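Local coordinates for protein CpuTA1 (Curtobacterium pusillum, PDB 5K3W) that binds pyridoxal-5'-phosphate and belongs to the class IV aminotransferase family, a two-domain fold that holds its cofactor in a pocket between the domains, at residues A193-F198 with S271-A276; A265-S270 with A291-L296; A275-A280 with Y286-A291; P224-D227 with L231-T234; G111-A116 with Q144-I149. All coordinates share one frame; numbering follows the deposited sequence.

Interaction 1 of 5, residues A193-F198 with S271-A276. With PLP (pyridoxal-5'-phosphate), chain C.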
# COMPACT_ATOMS: atom_id res chain seq x y z
N ALA A 193 -5.09 -0.01 -23.16
CA ALA A 193 -4.89 -1.41 -22.81
C ALA A 193 -5.71 -1.77 -21.58
O ALA A 193 -6.16 -0.90 -20.83
CB ALA A 193 -3.41 -1.71 -22.55
N ASP A 194 -5.90 -3.07 -21.39
CA ASP A 194 -6.71 -3.58 -20.30
C ASP A 194 -5.90 -3.93 -19.07
O ASP A 194 -6.42 -3.86 -17.96
CB ASP A 194 -7.49 -4.82 -20.77
CG ASP A 194 -8.44 -4.52 -21.92
OD1 ASP A 194 -9.50 -3.89 -21.66
OD2 ASP A 194 -8.13 -4.92 -23.07
N ASP A 195 -4.64 -4.31 -19.24
CA ASP A 195 -3.86 -4.83 -18.12
C ASP A 195 -2.38 -4.63 -18.39
O ASP A 195 -1.98 -4.04 -19.40
CB ASP A 195 -4.19 -6.30 -17.86
CG ASP A 195 -4.26 -6.61 -16.38
OD1 ASP A 195 -3.43 -6.05 -15.63
OD2 ASP A 195 -5.14 -7.41 -15.97
N VAL A 196 -1.56 -5.16 -17.48
CA VAL A 196 -0.14 -4.86 -17.37
C VAL A 196 0.62 -6.14 -17.06
O VAL A 196 0.18 -6.96 -16.25
CB VAL A 196 0.13 -3.83 -16.25
CG1 VAL A 196 1.65 -3.69 -15.98
CG2 VAL A 196 -0.49 -2.48 -16.58
N ILE A 197 1.78 -6.31 -17.69
CA ILE A 197 2.77 -7.24 -17.20
C ILE A 197 3.94 -6.42 -16.70
O ILE A 197 4.48 -5.58 -17.44
CB ILE A 197 3.21 -8.24 -18.28
CG1 ILE A 197 2.11 -9.28 -18.51
CG2 ILE A 197 4.52 -8.90 -17.85
CD1 ILE A 197 2.13 -9.89 -19.87
N PHE A 198 4.30 -6.62 -15.43
CA PHE A 198 5.47 -5.97 -14.85
C PHE A 198 6.75 -6.63 -15.33
O PHE A 198 6.84 -7.86 -15.44
CB PHE A 198 5.41 -6.01 -13.33
CG PHE A 198 4.50 -4.99 -12.73
CD1 PHE A 198 4.60 -3.66 -13.09
CD2 PHE A 198 3.52 -5.36 -11.81
CE1 PHE A 198 3.74 -2.72 -12.54
CE2 PHE A 198 2.66 -4.42 -11.26
CZ PHE A 198 2.78 -3.10 -11.62
N SER A 271 -7.67 -15.43 -9.76
CA SER A 271 -8.72 -16.28 -9.19
C SER A 271 -10.10 -15.96 -9.76
O SER A 271 -10.85 -16.88 -10.10
CB SER A 271 -8.75 -16.15 -7.67
OG SER A 271 -7.67 -16.84 -7.09
N VAL A 272 -10.46 -14.68 -9.85
CA VAL A 272 -11.83 -14.33 -10.23
C VAL A 272 -11.99 -14.24 -11.74
O VAL A 272 -12.95 -14.78 -12.30
CB VAL A 272 -12.26 -13.02 -9.55
CG1 VAL A 272 -13.60 -12.57 -10.09
CG2 VAL A 272 -12.35 -13.22 -8.06
N ARG A 273 -11.08 -13.54 -12.42
CA ARG A 273 -11.18 -13.45 -13.88
C ARG A 273 -10.85 -14.79 -14.55
O ARG A 273 -11.32 -15.05 -15.66
CB ARG A 273 -10.25 -12.35 -14.38
CG ARG A 273 -10.34 -12.09 -15.87
CD ARG A 273 -9.58 -10.83 -16.26
NE ARG A 273 -8.16 -10.95 -15.95
CZ ARG A 273 -7.27 -9.98 -16.15
NH1 ARG A 273 -7.67 -8.82 -16.65
NH2 ARG A 273 -6.00 -10.16 -15.83
N GLN A 274 -10.08 -15.64 -13.88
CA GLN A 274 -9.63 -16.90 -14.45
C GLN A 274 -8.60 -16.61 -15.54
O GLN A 274 -7.64 -15.86 -15.30
CB GLN A 274 -10.81 -17.72 -14.95
CG GLN A 274 -11.92 -17.93 -13.89
CD GLN A 274 -11.57 -18.95 -12.77
OE1 GLN A 274 -10.51 -19.59 -12.76
NE2 GLN A 274 -12.49 -19.10 -11.82
N ALA A 275 -8.75 -17.17 -16.74
CA ALA A 275 -7.73 -17.03 -17.78
C ALA A 275 -8.16 -15.98 -18.79
O ALA A 275 -9.19 -16.14 -19.46
CB ALA A 275 -7.48 -18.37 -18.47
N ALA A 276 -7.37 -14.92 -18.92
CA ALA A 276 -7.64 -13.89 -19.91
C ALA A 276 -6.57 -13.94 -21.00
O ALA A 276 -5.40 -13.59 -20.73
CB ALA A 276 -7.68 -12.51 -19.26
N1 PLP C . -0.21 -11.36 -8.72
C2 PLP C . -0.77 -10.49 -7.83
C2A PLP C . -0.05 -9.22 -7.43
C3 PLP C . -2.01 -10.79 -7.27
O3 PLP C . -2.54 -9.88 -6.35
C4 PLP C . -2.65 -11.95 -7.62
C4A PLP C . -4.00 -12.33 -7.08
C5 PLP C . -2.10 -12.82 -8.52
C6 PLP C . -0.86 -12.51 -9.06
C5A PLP C . -2.84 -14.09 -8.91
O4P PLP C . -3.12 -14.92 -7.80
P PLP C . -4.41 -15.87 -7.80
O1P PLP C . -4.45 -16.70 -9.07
O2P PLP C . -5.68 -15.06 -7.68
O3P PLP C . -4.33 -16.82 -6.64
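Next to the pyridoxal-5'-phosphate pocket of this class IV aminotransferase fold, a buried salt bridge between Asp-195 and Arg-273 links the start of strand 195-199 to the loop that receives the cofactor phosphate. The two side chains approach from opposite directions, and the guanidinium presents its end, not a face. NH2 of Arg-273 lies 2.9 Å from OD2 of Asp-195, and NH1 of Arg-273 lies 3.0 Å from the same OD2, so one carboxylate oxygen takes both bonds. Both bonds are bent, near 140°, as expected when two N-H groups share one acceptor. OD2 stays near the guanidinium plane, but the carboxylate plane is turned 60° from it; OD2 takes NH1 on its anti lone pair, while NH2 also comes from the anti side but well out of the carboxylate plane. The other oxygen, OD1, accepts from Val-196 N at 2.8 Å, which together with the bridge limits the rotation of the carboxylate. CG of Arg-273 stands opposite the backbone N (chi1 -176°), and a bend at chi3 turns the head toward Asp-195. CB of Ala-276 lies over one guanidinium face. Two residues before the arginine, Ser-271 turns to the cofactor: its N meets O2P of pyridoxal-5'-phosphate at 2.9 Å and its OG meets the same O2P at 2.7 Å. Gln-145 OE1 gives Arg-273 NH1 a further partner. Leu-268 of strand 265-270 packs against both members of the bridge, strand 149-155 runs beside strand 195-199, and strand 274-278 leaves the phosphate loop with helix 290-307 packed on it through Gln-274 and Ala-275.

Interaction 2 of 5, residues A265-S270 with A291-L296. With PLP (pyridoxal-5'-phosphate), chain C.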
# COMPACT_ATOMS: atom_id res chain seq x y z
N ALA A 265 1.74 -17.64 -27.49
CA ALA A 265 0.51 -17.14 -26.89
C ALA A 265 0.80 -16.75 -25.45
O ALA A 265 1.77 -17.23 -24.85
CB ALA A 265 -0.63 -18.17 -26.96
N LEU A 266 -0.05 -15.87 -24.91
CA LEU A 266 0.09 -15.38 -23.54
C LEU A 266 -1.27 -15.32 -22.87
O LEU A 266 -2.28 -15.00 -23.51
CB LEU A 266 0.70 -13.98 -23.50
CG LEU A 266 2.07 -13.80 -24.14
CD1 LEU A 266 2.38 -12.32 -24.20
CD2 LEU A 266 3.13 -14.52 -23.33
N TRP A 267 -1.28 -15.60 -21.56
CA TRP A 267 -2.45 -15.39 -20.72
C TRP A 267 -2.04 -14.68 -19.43
O TRP A 267 -0.94 -14.88 -18.91
CB TRP A 267 -3.16 -16.71 -20.32
CG TRP A 267 -3.64 -17.54 -21.46
CD1 TRP A 267 -4.92 -17.60 -21.95
CD2 TRP A 267 -2.86 -18.45 -22.25
NE1 TRP A 267 -4.98 -18.50 -22.98
CE2 TRP A 267 -3.73 -19.03 -23.19
CE3 TRP A 267 -1.52 -18.83 -22.24
CZ2 TRP A 267 -3.30 -19.98 -24.13
CZ3 TRP A 267 -1.09 -19.77 -23.16
CH2 TRP A 267 -1.97 -20.33 -24.09
N LEU A 268 -2.95 -13.85 -18.92
CA LEU A 268 -2.95 -13.43 -17.53
C LEU A 268 -3.99 -14.26 -16.78
O LEU A 268 -5.14 -14.38 -17.23
CB LEU A 268 -3.30 -11.95 -17.39
CG LEU A 268 -2.27 -10.96 -17.92
CD1 LEU A 268 -2.61 -9.57 -17.43
CD2 LEU A 268 -0.87 -11.37 -17.51
N VAL A 269 -3.61 -14.84 -15.65
CA VAL A 269 -4.51 -15.69 -14.89
C VAL A 269 -4.60 -15.20 -13.44
O VAL A 269 -3.62 -14.72 -12.88
CB VAL A 269 -4.07 -17.17 -14.94
CG1 VAL A 269 -3.97 -17.64 -16.38
CG2 VAL A 269 -2.73 -17.37 -14.21
N SER A 270 -5.79 -15.31 -12.86
CA SER A 270 -6.04 -14.89 -11.49
C SER A 270 -7.38 -15.50 -11.07
O SER A 270 -8.14 -16.00 -11.91
CB SER A 270 -6.05 -13.36 -11.35
OG SER A 270 -7.11 -12.78 -12.08
N ALA A 291 -10.67 -21.76 -28.89
CA ALA A 291 -11.14 -23.04 -28.35
C ALA A 291 -10.29 -23.49 -27.17
O ALA A 291 -10.82 -23.88 -26.12
CB ALA A 291 -11.15 -24.11 -29.43
N LEU A 292 -8.96 -23.44 -27.33
CA LEU A 292 -8.08 -23.86 -26.24
C LEU A 292 -8.30 -23.00 -25.00
O LEU A 292 -8.30 -23.51 -23.87
CB LEU A 292 -6.63 -23.79 -26.71
CG LEU A 292 -5.54 -24.05 -25.68
CD1 LEU A 292 -5.39 -25.54 -25.37
CD2 LEU A 292 -4.20 -23.43 -26.12
N THR A 293 -8.50 -21.70 -25.18
CA THR A 293 -8.71 -20.82 -24.03
C THR A 293 -10.08 -21.06 -23.41
O THR A 293 -10.22 -21.07 -22.17
CB THR A 293 -8.54 -19.36 -24.46
OG1 THR A 293 -7.19 -19.15 -24.88
CG2 THR A 293 -8.87 -18.43 -23.31
N ALA A 294 -11.11 -21.24 -24.24
CA ALA A 294 -12.42 -21.61 -23.71
C ALA A 294 -12.35 -22.91 -22.93
O ALA A 294 -13.02 -23.06 -21.90
CB ALA A 294 -13.44 -21.71 -24.86
N ASP A 295 -11.55 -23.87 -23.40
CA ASP A 295 -11.38 -25.10 -22.65
C ASP A 295 -10.64 -24.84 -21.34
O ASP A 295 -10.96 -25.44 -20.31
CB ASP A 295 -10.62 -26.14 -23.48
CG ASP A 295 -11.43 -26.66 -24.66
OD1 ASP A 295 -12.62 -26.28 -24.79
OD2 ASP A 295 -10.88 -27.48 -25.44
N LEU A 296 -9.64 -23.97 -21.37
CA LEU A 296 -8.92 -23.63 -20.15
C LEU A 296 -9.86 -23.05 -19.11
O LEU A 296 -9.89 -23.48 -17.95
CB LEU A 296 -7.80 -22.64 -20.49
CG LEU A 296 -6.92 -22.20 -19.33
CD1 LEU A 296 -6.20 -23.39 -18.71
CD2 LEU A 296 -5.95 -21.16 -19.84
N1 PLP C . -0.21 -11.36 -8.72
C2 PLP C . -0.77 -10.49 -7.83
C2A PLP C . -0.05 -9.22 -7.43
C3 PLP C . -2.01 -10.79 -7.27
O3 PLP C . -2.54 -9.88 -6.35
C4 PLP C . -2.65 -11.95 -7.62
C4A PLP C . -4.00 -12.33 -7.08
C5 PLP C . -2.10 -12.82 -8.52
C6 PLP C . -0.86 -12.51 -9.06
C5A PLP C . -2.84 -14.09 -8.91
O4P PLP C . -3.12 -14.92 -7.80
P PLP C . -4.41 -15.87 -7.80
O1P PLP C . -4.45 -16.70 -9.07
O2P PLP C . -5.68 -15.06 -7.68
O3P PLP C . -4.33 -16.82 -6.64
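Trp-267 of strand 265-270 meets Thr-293 of helix 290-307 through one polar bond at the indole edge. NE1 of Trp-267 donates to OG1 of Thr-293 at 3.0 Å, nearly straight at 168°, with the oxygen nearly in the ring plane. The threonine oxygen reaches this position because it lies anti to its own carbonyl carbon (chi1 -64°); it also has a weak hydrogen bond to Asp-289 O, one turn back. Apolar contacts complete the seat of the indole. CD2 of Leu-296 sits over one face of the ring, offset toward the rim, 4.3 Å from CD1 of Trp-267. CD2 of Leu-292 approaches the six-membered ring obliquely, 4.1 Å from CZ2 of Trp-267. The strand segment and the helix segment run at 26° to each other, with axes 11.6 Å apart, and the indole spans this gap. At its far end the strand reaches the cofactor, where CA of Ser-270 is 3.4 Å from O1P of pyridoxal-5'-phosphate. A buried indole N-H is thus satisfied by a directional bond that sets the ring's orientation, while the leucines contribute contact without direction.

Interaction 3 of 5, residues A275-A280 with Y286-A291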
# COMPACT_ATOMS: atom_id res chain seq x y z
N ALA A 275 -8.75 -17.17 -16.74
CA ALA A 275 -7.73 -17.03 -17.78
C ALA A 275 -8.16 -15.98 -18.79
O ALA A 275 -9.19 -16.14 -19.46
CB ALA A 275 -7.48 -18.37 -18.47
N ALA A 276 -7.37 -14.92 -18.92
CA ALA A 276 -7.64 -13.89 -19.91
C ALA A 276 -6.57 -13.94 -21.00
O ALA A 276 -5.40 -13.59 -20.73
CB ALA A 276 -7.68 -12.51 -19.26
N PRO A 277 -6.90 -14.35 -22.22
CA PRO A 277 -5.88 -14.44 -23.27
C PRO A 277 -5.50 -13.06 -23.81
O PRO A 277 -6.34 -12.16 -23.93
CB PRO A 277 -6.57 -15.29 -24.35
CG PRO A 277 -8.03 -14.97 -24.20
CD PRO A 277 -8.26 -14.66 -22.72
N ILE A 278 -4.23 -12.91 -24.13
CA ILE A 278 -3.67 -11.62 -24.54
C ILE A 278 -3.69 -11.52 -26.06
O ILE A 278 -3.06 -12.32 -26.75
CB ILE A 278 -2.25 -11.43 -23.99
CG1 ILE A 278 -2.26 -11.42 -22.45
CG2 ILE A 278 -1.65 -10.15 -24.56
CD1 ILE A 278 -0.91 -11.31 -21.79
N THR A 279 -4.40 -10.52 -26.57
CA THR A 279 -4.47 -10.27 -28.01
C THR A 279 -3.35 -9.36 -28.49
O THR A 279 -2.94 -9.44 -29.65
CB THR A 279 -5.81 -9.63 -28.38
OG1 THR A 279 -5.96 -8.39 -27.67
CG2 THR A 279 -6.95 -10.53 -28.03
N ALA A 280 -2.86 -8.47 -27.63
CA ALA A 280 -1.78 -7.57 -28.00
C ALA A 280 -0.94 -7.27 -26.76
O ALA A 280 -1.47 -7.11 -25.65
CB ALA A 280 -2.32 -6.28 -28.63
N TYR A 286 -0.84 -10.79 -30.92
CA TYR A 286 -0.64 -12.18 -30.56
C TYR A 286 -1.90 -12.96 -30.89
O TYR A 286 -3.02 -12.48 -30.64
CB TYR A 286 -0.30 -12.31 -29.07
CG TYR A 286 1.08 -11.80 -28.74
CD1 TYR A 286 1.33 -10.44 -28.64
CD2 TYR A 286 2.15 -12.68 -28.58
CE1 TYR A 286 2.60 -9.96 -28.37
CE2 TYR A 286 3.41 -12.21 -28.31
CZ TYR A 286 3.63 -10.85 -28.20
OH TYR A 286 4.88 -10.37 -27.94
N PRO A 287 -1.76 -14.16 -31.45
CA PRO A 287 -2.95 -14.96 -31.76
C PRO A 287 -3.57 -15.53 -30.49
O PRO A 287 -2.89 -15.84 -29.52
CB PRO A 287 -2.40 -16.07 -32.67
CG PRO A 287 -0.98 -16.22 -32.25
CD PRO A 287 -0.51 -14.88 -31.74
N VAL A 288 -4.90 -15.64 -30.50
CA VAL A 288 -5.63 -16.26 -29.40
C VAL A 288 -6.39 -17.46 -29.93
O VAL A 288 -7.26 -17.32 -30.81
CB VAL A 288 -6.60 -15.27 -28.73
CG1 VAL A 288 -7.56 -16.04 -27.83
CG2 VAL A 288 -5.81 -14.21 -27.95
N ASP A 289 -6.08 -18.63 -29.40
CA ASP A 289 -6.77 -19.87 -29.75
C ASP A 289 -8.06 -19.91 -28.96
O ASP A 289 -8.08 -20.30 -27.79
CB ASP A 289 -5.88 -21.07 -29.44
CG ASP A 289 -6.47 -22.38 -29.90
OD1 ASP A 289 -7.72 -22.51 -29.94
OD2 ASP A 289 -5.68 -23.29 -30.22
N ALA A 290 -9.16 -19.49 -29.59
CA ALA A 290 -10.40 -19.32 -28.84
C ALA A 290 -10.88 -20.63 -28.21
O ALA A 290 -11.43 -20.61 -27.10
CB ALA A 290 -11.48 -18.73 -29.73
N ALA A 291 -10.67 -21.76 -28.89
CA ALA A 291 -11.14 -23.04 -28.35
C ALA A 291 -10.29 -23.49 -27.17
O ALA A 291 -10.82 -23.88 -26.12
CB ALA A 291 -11.15 -24.11 -29.43
O HOH W 1 -2.01 -14.81 -26.89
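Val-288 places both methyls against strand 274-278: CG1 stands opposite its backbone N (chi1 167°) and meets Pro-277, while CG2, opposite the carbonyl carbon, reaches Ile-278 and Thr-279 as well as the flank of Pro-277. CG1 of Val-288 touches CB of Pro-277 at 3.7 Å, the two side chains crossing at about a right angle. CG2 of Val-288 lies 3.5 Å from Ile-278 O and 3.9 Å from CG2 of Thr-279. The backbone is tied where the chains come closest. Tyr-286 N donates to Thr-279 O at 2.8 Å, with a straight N-H (164°) that reaches the oxygen from above the carbonyl plane, 45° out of it. Segment 275-280 turns a corner at Thr-279, where strand 274-278 of the five-stranded sheet hands over to the short strands 280-281 and 284-285 of another sheet; segment 286-291 then leads into the C-terminal helix 290-307. CB of Tyr-286 packs on Ile-278 O, the edge of its ring faces Ala-280 CA, and its OH is bonded to Arg-261 O. A water lies 2.7 Å from Ile-278 O and 3.0 Å from Pro-287 O, between the two segments. Asp-289 is the N-cap of helix 290-307: its OD1 accepts a weak bond from Ala-291 N and another bond from Leu-292 N.

Interaction 4 of 5, residues P224-D227 with L231-T234. With PLP (pyridoxal-5'-phosphate), chain C.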
# COMPACT_ATOMS: atom_id res chain seq x y z
N PRO A 224 6.81 -17.23 -14.95
CA PRO A 224 7.95 -16.74 -14.16
C PRO A 224 8.03 -17.46 -12.83
O PRO A 224 7.04 -17.57 -12.10
CB PRO A 224 7.66 -15.24 -13.98
CG PRO A 224 6.73 -14.88 -15.11
CD PRO A 224 5.91 -16.14 -15.37
N GLN A 225 9.23 -17.96 -12.49
CA GLN A 225 9.38 -18.64 -11.22
C GLN A 225 9.13 -17.66 -10.07
O GLN A 225 9.40 -16.47 -10.18
CB GLN A 225 10.76 -19.30 -11.13
CG GLN A 225 11.95 -18.36 -11.10
CD GLN A 225 13.28 -19.12 -11.04
OE1 GLN A 225 13.57 -19.94 -11.90
NE2 GLN A 225 14.07 -18.85 -10.00
N THR A 226 8.60 -18.17 -8.97
CA THR A 226 7.89 -17.35 -7.99
C THR A 226 8.75 -16.91 -6.81
O THR A 226 8.22 -16.38 -5.83
CB THR A 226 6.65 -18.10 -7.48
OG1 THR A 226 7.05 -19.22 -6.68
CG2 THR A 226 5.82 -18.61 -8.64
N ASP A 227 10.06 -17.11 -6.87
CA ASP A 227 10.96 -16.41 -5.96
C ASP A 227 11.41 -15.06 -6.51
O ASP A 227 12.21 -14.39 -5.87
CB ASP A 227 12.17 -17.28 -5.65
CG ASP A 227 12.97 -17.63 -6.88
OD1 ASP A 227 12.47 -17.42 -8.00
OD2 ASP A 227 14.10 -18.14 -6.72
N LEU A 231 3.80 -13.25 -6.60
CA LEU A 231 2.92 -14.22 -5.96
C LEU A 231 2.99 -15.56 -6.68
O LEU A 231 3.13 -15.62 -7.90
CB LEU A 231 1.47 -13.73 -5.96
CG LEU A 231 1.00 -12.86 -4.79
CD1 LEU A 231 1.81 -11.61 -4.64
CD2 LEU A 231 -0.43 -12.50 -5.03
N ALA A 232 2.92 -16.65 -5.91
CA ALA A 232 2.63 -17.96 -6.47
C ALA A 232 1.12 -18.02 -6.63
O ALA A 232 0.39 -18.03 -5.64
CB ALA A 232 3.13 -19.08 -5.57
N GLY A 233 0.65 -17.98 -7.87
CA GLY A 233 -0.78 -17.87 -8.11
C GLY A 233 -1.48 -19.21 -7.92
O GLY A 233 -1.03 -20.25 -8.39
N THR A 234 -2.61 -19.17 -7.21
CA THR A 234 -3.42 -20.37 -7.16
C THR A 234 -3.97 -20.72 -8.54
O THR A 234 -4.04 -21.90 -8.89
CB THR A 234 -4.54 -20.23 -6.12
OG1 THR A 234 -5.49 -19.24 -6.51
CG2 THR A 234 -3.96 -19.86 -4.76
N1 PLP C . -0.21 -11.36 -8.72
C2 PLP C . -0.77 -10.49 -7.83
C2A PLP C . -0.05 -9.22 -7.43
C3 PLP C . -2.01 -10.79 -7.27
O3 PLP C . -2.54 -9.88 -6.35
C4 PLP C . -2.65 -11.95 -7.62
C4A PLP C . -4.00 -12.33 -7.08
C5 PLP C . -2.10 -12.82 -8.52
C6 PLP C . -0.86 -12.51 -9.06
C5A PLP C . -2.84 -14.09 -8.91
O4P PLP C . -3.12 -14.92 -7.80
P PLP C . -4.41 -15.87 -7.80
O1P PLP C . -4.45 -16.70 -9.07
O2P PLP C . -5.68 -15.06 -7.68
O3P PLP C . -4.33 -16.82 -6.64
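Thr-226 and Ala-232 are the closest pair across the loop between strand 220-224 and helix 234-245, their CA atoms 5.5 Å apart, with no hydrogen bond between the two segments. The touch is by van der Waals contact: CG2 of Thr-226 rests 3.9 Å from CA of Ala-232, and OG1 of Thr-226 lies 4.1 Å from CB of the same alanine. With chi1 at 69°, OG1 is wedged between backbone N and carbonyl carbon, and the methyl is left to lie against segment 231-234. Segment 224-227 is braced internally, as NE2 of Gln-225 donates to OD1 of Asp-227 at 2.9 Å, on the syn lone pair. Segment 231-234 carries the cofactor contacts. The CB of Leu-231 leaves its CA away from segment 224-227, and its CD2 lies over one face of the pyridine ring, 3.2 Å from C3 of pyridoxal-5'-phosphate. Leu-231 N and Leu-231 O are bonded to Glu-207 and Asn-212. Thr-234 meets phosphate oxygen O3P of the cofactor twice, from N at 3.0 Å and from OG1 at 2.7 Å. Ser-271 and Arg-75 are also hydrogen-bonded to the cofactor. Gly-233 is the N-cap of helix 234-245, so the phosphate sits at the helix's N-terminal end, where the helix dipole would favour a negative charge. Segment 231-234 thus offers the ring an apolar side chain and the phosphate N-H and hydroxyl groups, while its contact with Thr-226 is purely van der Waals.

Interaction 5 of 5, residues G111-A116 with Q144-I149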
# COMPACT_ATOMS: atom_id res chain seq x y z
N GLY A 111 -26.73 -19.36 -7.89
CA GLY A 111 -26.68 -18.72 -9.18
C GLY A 111 -25.64 -17.62 -9.21
O GLY A 111 -25.60 -16.77 -8.32
N GLY A 112 -24.79 -17.65 -10.21
CA GLY A 112 -23.79 -16.61 -10.41
C GLY A 112 -22.46 -16.95 -9.79
O GLY A 112 -22.37 -17.72 -8.83
N GLU A 113 -21.40 -16.39 -10.36
CA GLU A 113 -20.08 -16.53 -9.79
C GLU A 113 -19.94 -15.55 -8.63
O GLU A 113 -20.22 -14.36 -8.78
CB GLU A 113 -19.00 -16.26 -10.84
CG GLU A 113 -19.21 -16.94 -12.18
CD GLU A 113 -18.07 -16.67 -13.17
OE1 GLU A 113 -17.09 -15.95 -12.81
OE2 GLU A 113 -18.16 -17.17 -14.32
N LEU A 114 -19.54 -16.05 -7.47
CA LEU A 114 -19.29 -15.18 -6.34
C LEU A 114 -17.80 -15.14 -6.05
O LEU A 114 -17.00 -15.90 -6.63
CB LEU A 114 -20.04 -15.64 -5.09
CG LEU A 114 -21.47 -16.14 -5.23
CD1 LEU A 114 -21.90 -16.72 -3.90
CD2 LEU A 114 -22.41 -15.02 -5.65
N PHE A 115 -17.42 -14.26 -5.13
CA PHE A 115 -16.08 -14.26 -4.60
C PHE A 115 -16.14 -13.99 -3.09
O PHE A 115 -17.10 -13.42 -2.57
CB PHE A 115 -15.17 -13.24 -5.33
CG PHE A 115 -15.52 -11.82 -5.04
CD1 PHE A 115 -16.57 -11.20 -5.70
CD2 PHE A 115 -14.83 -11.10 -4.08
CE1 PHE A 115 -16.92 -9.89 -5.43
CE2 PHE A 115 -15.15 -9.79 -3.80
CZ PHE A 115 -16.21 -9.18 -4.48
N ALA A 116 -15.10 -14.45 -2.41
CA ALA A 116 -14.87 -14.17 -1.01
C ALA A 116 -13.57 -13.40 -0.91
O ALA A 116 -12.59 -13.74 -1.59
CB ALA A 116 -14.79 -15.46 -0.19
N GLN A 144 -16.18 -10.95 -21.29
CA GLN A 144 -15.46 -10.34 -22.41
C GLN A 144 -13.95 -10.50 -22.24
O GLN A 144 -13.26 -10.94 -23.17
CB GLN A 144 -15.86 -8.87 -22.53
CG GLN A 144 -15.59 -8.28 -23.88
CD GLN A 144 -16.20 -9.12 -24.99
OE1 GLN A 144 -17.31 -9.66 -24.84
NE2 GLN A 144 -15.47 -9.27 -26.09
N GLN A 145 -13.42 -10.17 -21.05
CA GLN A 145 -11.98 -10.30 -20.82
C GLN A 145 -11.51 -11.75 -21.01
O GLN A 145 -10.40 -11.98 -21.50
CB GLN A 145 -11.61 -9.77 -19.43
CG GLN A 145 -12.11 -8.34 -19.15
CD GLN A 145 -11.10 -7.43 -18.44
OE1 GLN A 145 -10.44 -7.80 -17.45
NE2 GLN A 145 -10.97 -6.20 -18.95
N ARG A 146 -12.35 -12.73 -20.66
CA ARG A 146 -11.99 -14.12 -20.90
C ARG A 146 -11.83 -14.45 -22.39
O ARG A 146 -11.27 -15.50 -22.71
CB ARG A 146 -13.02 -15.05 -20.27
CG ARG A 146 -13.00 -15.00 -18.76
CD ARG A 146 -14.02 -15.90 -18.11
NE ARG A 146 -14.02 -15.64 -16.68
CZ ARG A 146 -14.95 -16.05 -15.82
NH1 ARG A 146 -15.99 -16.76 -16.24
NH2 ARG A 146 -14.84 -15.73 -14.54
N LEU A 147 -12.27 -13.57 -23.29
CA LEU A 147 -12.07 -13.78 -24.72
C LEU A 147 -10.87 -13.03 -25.28
O LEU A 147 -10.41 -13.38 -26.38
CB LEU A 147 -13.31 -13.37 -25.51
CG LEU A 147 -14.66 -14.03 -25.15
CD1 LEU A 147 -15.75 -13.55 -26.09
CD2 LEU A 147 -14.56 -15.54 -25.15
N GLY A 148 -10.35 -12.03 -24.57
CA GLY A 148 -9.19 -11.29 -25.02
C GLY A 148 -8.98 -9.96 -24.33
O GLY A 148 -9.95 -9.24 -24.05
N ILE A 149 -7.72 -9.62 -24.04
CA ILE A 149 -7.32 -8.34 -23.46
C ILE A 149 -6.07 -7.85 -24.17
O ILE A 149 -5.24 -8.65 -24.63
CB ILE A 149 -7.04 -8.43 -21.94
CG1 ILE A 149 -6.08 -9.59 -21.64
CG2 ILE A 149 -8.31 -8.55 -21.12
CD1 ILE A 149 -5.62 -9.64 -20.19
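Glu-113 and Arg-146 form a salt bridge with two bonds, one to each carboxylate oxygen. NH2 of Arg-146 donates to OE1 of Glu-113 at 2.8 Å, and NH1 of Arg-146 donates to OE2 of Glu-113 at 2.9 Å. Both bonds are fairly straight, 158° and 165°, and both oxygens use their syn lone pairs. Carboxylate and guanidinium planes differ by only 10°, so the two groups meet as a nearly coplanar, bidentate end-on pair. The arginine chain runs extended from CG to NE, as does the glutamate beyond CG, which lets the heads join although their CA atoms lie 14.0 Å apart. The guanidinium has further partners that fix its orientation: NE bonds to Arg-273 O, and NH2 also bonds to Val-272 O, in the loop beside the cofactor phosphate. Outward from the bridge, both chains lie on Leu-301 of helix 290-307, and Arg-146 also touches Asn-297 there. Glu-113 leads into strand 114-121 of the six-stranded antiparallel sheet, whose neighbours are strands 54-62 and 131-138. Arg-146 belongs to the linker that follows strand 131-138 and enters strand 149-155, so the bridge fastens this linker to the sheet of the N-terminal domain.

Overall arrangement
From the N terminus, interaction 5 comes first: residues 111-116 meet 144-149, closing the loop through strand 131-138 before interaction 1 opens. Interaction 1 then spans from 193-198 to 271-276, and interaction 4, between 224-227 and 231-234, is nested within it. Interaction 2 crosses interaction 1, since segment 265-270 precedes 271-276 while its partner 291-296 follows. Interaction 3 begins where interaction 1 ends, sharing Ala-275 and Ala-276, and lies nested inside interaction 2. Neighbouring strands 265-270 and 274-278 join interactions 1, 2 and 3, and helix 290-307 packs on these strands in interactions 2 and 3. Interactions 1, 2 and 4 reach pyridoxal-5'-phosphate; interaction 5 meets interaction 1 through Arg-146 and Arg-273, connecting antiparallel sheet and phosphate loop.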